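Long-range contact in PHB depolymerase (Penicillium funiculosum, PDB 2D80), which hydrolyses the microbial polyester polyhydroxybutyrate as an esterase with a circularly permuted alpha/beta hydrolase fold: residues T97-T102 with T129-V134. Residues are numbered along the deposited sequence; the frame is centred on the assembly and turned at random.
Sequences TGSSDT and TTTGAV
Ser99 reaches across to the turn at Gly132, where its OG accepts a bond from Gly132 N, 2.7 Å away, along a nearly straight line (170° at the hydrogen). A chi1 of 70° directs the hydroxyl of Ser99 to this N-H; OG also lies close to Thr131 CA, while CB rests against the methyl CG2 of Thr129, 3.9 Å away. Thr97 and Thr129, parallel bridge partners, extend their side chains side by side in the same direction, Thr97 CG2 beside Thr129 OG1. The OG1 of Thr97, anti to its own backbone N, reaches forward to the next residue and donates to Gly98 O from above the carbonyl plane.

Two backbone bonds continue the parallel pairing: Thr130 N to Thr97 O, and Ser99 N to Thr130 O at 2.9 Å. From the paired Gly98 and Thr130 onward each chain folds into a turn, type I from Gly98 to Asp101 and type II from Thr130 to Ala133; Ser100 N to Ala133 O at 3.0 Å is a second link between the turns, besides Ser99 OG. Ser100 lays its CB over that carbonyl and its OG near Gly132 CA. Gly98 fits closely here, its CA 3.2 Å from Ala133 O and facing the methyl of Ala133 at 3.6 Å.

A water takes the N-H of Gly98 and donates to Asp101 OD1 and, at 3.2 Å, to Val134 O. Asp101 OD1 also bonds His135 ND1, and OD2 receives Thr103 N and Val104 N, which holds the carboxylate in place in the probable catalytic triad Ser19-Asp101-His135.

The contact thus lies at the C-terminal ends of edge strand 125-130 and its neighbour 92-98, where alpha/beta hydrolases carry catalytic loops; helix 106-116 connects the two strands as a beta-alpha-beta unit and packs against Thr97 through Pro106 and Met109.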
loop_
_atom_site.group_PDB
_atom_site.type_symbol
_atom_site.label_atom_id
_atom_site.label_comp_id
_atom_site.label_asym_id
_atom_site.label_seq_id
_atom_site.Cartn_x
_atom_site.Cartn_y
_atom_site.Cartn_z
ATOM N N THR A 97 -6.950 11.472 -1.858
ATOM C CA THR A 97 -5.934 12.510 -1.971
ATOM C C THR A 97 -6.345 13.710 -1.129
ATOM O O THR A 97 -7.537 13.927 -0.893
ATOM C CB THR A 97 -5.749 12.969 -3.433
ATOM O OG1 THR A 97 -4.643 13.879 -3.513
ATOM C CG2 THR A 97 -7.017 13.674 -3.951
ATOM N N GLY A 98 -5.361 14.476 -0.666
ATOM C CA GLY A 98 -5.636 15.820 -0.184
ATOM C C GLY A 98 -5.728 16.763 -1.373
ATOM O O GLY A 98 -5.020 16.584 -2.363
ATOM N N SER A 99 -6.598 17.768 -1.303
ATOM C CA SER A 99 -6.732 18.675 -2.438
ATOM C C SER A 99 -5.498 19.560 -2.612
ATOM O O SER A 99 -5.289 20.142 -3.680
ATOM C CB SER A 99 -7.975 19.557 -2.276
ATOM O OG SER A 99 -7.800 20.485 -1.227
ATOM N N SER A 100 -4.680 19.658 -1.566
ATOM C CA SER A 100 -3.524 20.553 -1.572
ATOM C C SER A 100 -2.213 19.780 -1.673
ATOM O O SER A 100 -1.142 20.318 -1.402
ATOM C CB SER A 100 -3.514 21.404 -0.302
ATOM O OG SER A 100 -4.665 22.231 -0.241
ATOM N N ASP A 101 -2.316 18.518 -2.061
ATOM C CA ASP A 101 -1.144 17.669 -2.253
ATOM C C ASP A 101 -0.408 18.115 -3.516
ATOM O O ASP A 101 -0.967 18.084 -4.607
ATOM C CB ASP A 101 -1.600 16.210 -2.367
ATOM C CG ASP A 101 -0.441 15.230 -2.446
ATOM O OD1 ASP A 101 -0.636 14.065 -2.045
ATOM O OD2 ASP A 101 0.649 15.616 -2.914
ATOM N N THR A 102 0.841 18.550 -3.358
ATOM C CA THR A 102 1.652 18.963 -4.502
ATOM C C THR A 102 2.893 18.087 -4.635
ATOM O O THR A 102 3.841 18.435 -5.339
ATOM C CB THR A 102 2.095 20.435 -4.380
ATOM O OG1 THR A 102 2.830 20.623 -3.166
ATOM C CG2 THR A 102 0.879 21.355 -4.380
ATOM N N THR A 129 -11.648 12.998 -1.565
ATOM C CA THR A 129 -10.764 14.156 -1.505
ATOM C C THR A 129 -10.971 14.911 -0.197
ATOM O O THR A 129 -12.083 15.343 0.108
ATOM C CB THR A 129 -11.020 15.126 -2.687
ATOM O OG1 THR A 129 -10.806 14.441 -3.929
ATOM C CG2 THR A 129 -10.082 16.330 -2.608
ATOM N N THR A 130 -9.910 15.059 0.588
ATOM C CA THR A 130 -9.975 15.901 1.777
ATOM C C THR A 130 -9.460 17.287 1.436
ATOM O O THR A 130 -8.289 17.462 1.094
ATOM C CB THR A 130 -9.134 15.328 2.931
ATOM O OG1 THR A 130 -9.680 14.070 3.339
ATOM C CG2 THR A 130 -9.131 16.286 4.118
ATOM N N THR A 131 -10.340 18.281 1.518
ATOM C CA THR A 131 -9.979 19.623 1.099
ATOM C C THR A 131 -8.935 20.210 2.045
ATOM O O THR A 131 -9.076 20.132 3.264
ATOM C CB THR A 131 -11.229 20.543 1.051
ATOM O OG1 THR A 131 -10.834 21.862 0.660
ATOM C CG2 THR A 131 -11.900 20.600 2.408
ATOM N N GLY A 132 -7.875 20.776 1.475
ATOM C CA GLY A 132 -6.848 21.414 2.280
ATOM C C GLY A 132 -5.715 20.501 2.725
ATOM O O GLY A 132 -4.662 20.982 3.148
ATOM N N ALA A 133 -5.917 19.192 2.637
ATOM C CA ALA A 133 -4.904 18.246 3.097
ATOM C C ALA A 133 -3.730 18.212 2.121
ATOM O O ALA A 133 -3.923 18.233 0.905
ATOM C CB ALA A 133 -5.507 16.859 3.238
ATOM N N VAL A 134 -2.515 18.164 2.663
ATOM C CA VAL A 134 -1.307 18.069 1.850
ATOM C C VAL A 134 -0.916 16.602 1.689
ATOM O O VAL A 134 -1.656 15.709 2.093
ATOM C CB VAL A 134 -0.130 18.827 2.509
ATOM C CG1 VAL A 134 -0.470 20.307 2.626
ATOM C CG2 VAL A 134 0.166 18.242 3.886
HETATM O O HOH W 1 -2.680 13.723 -0.134
#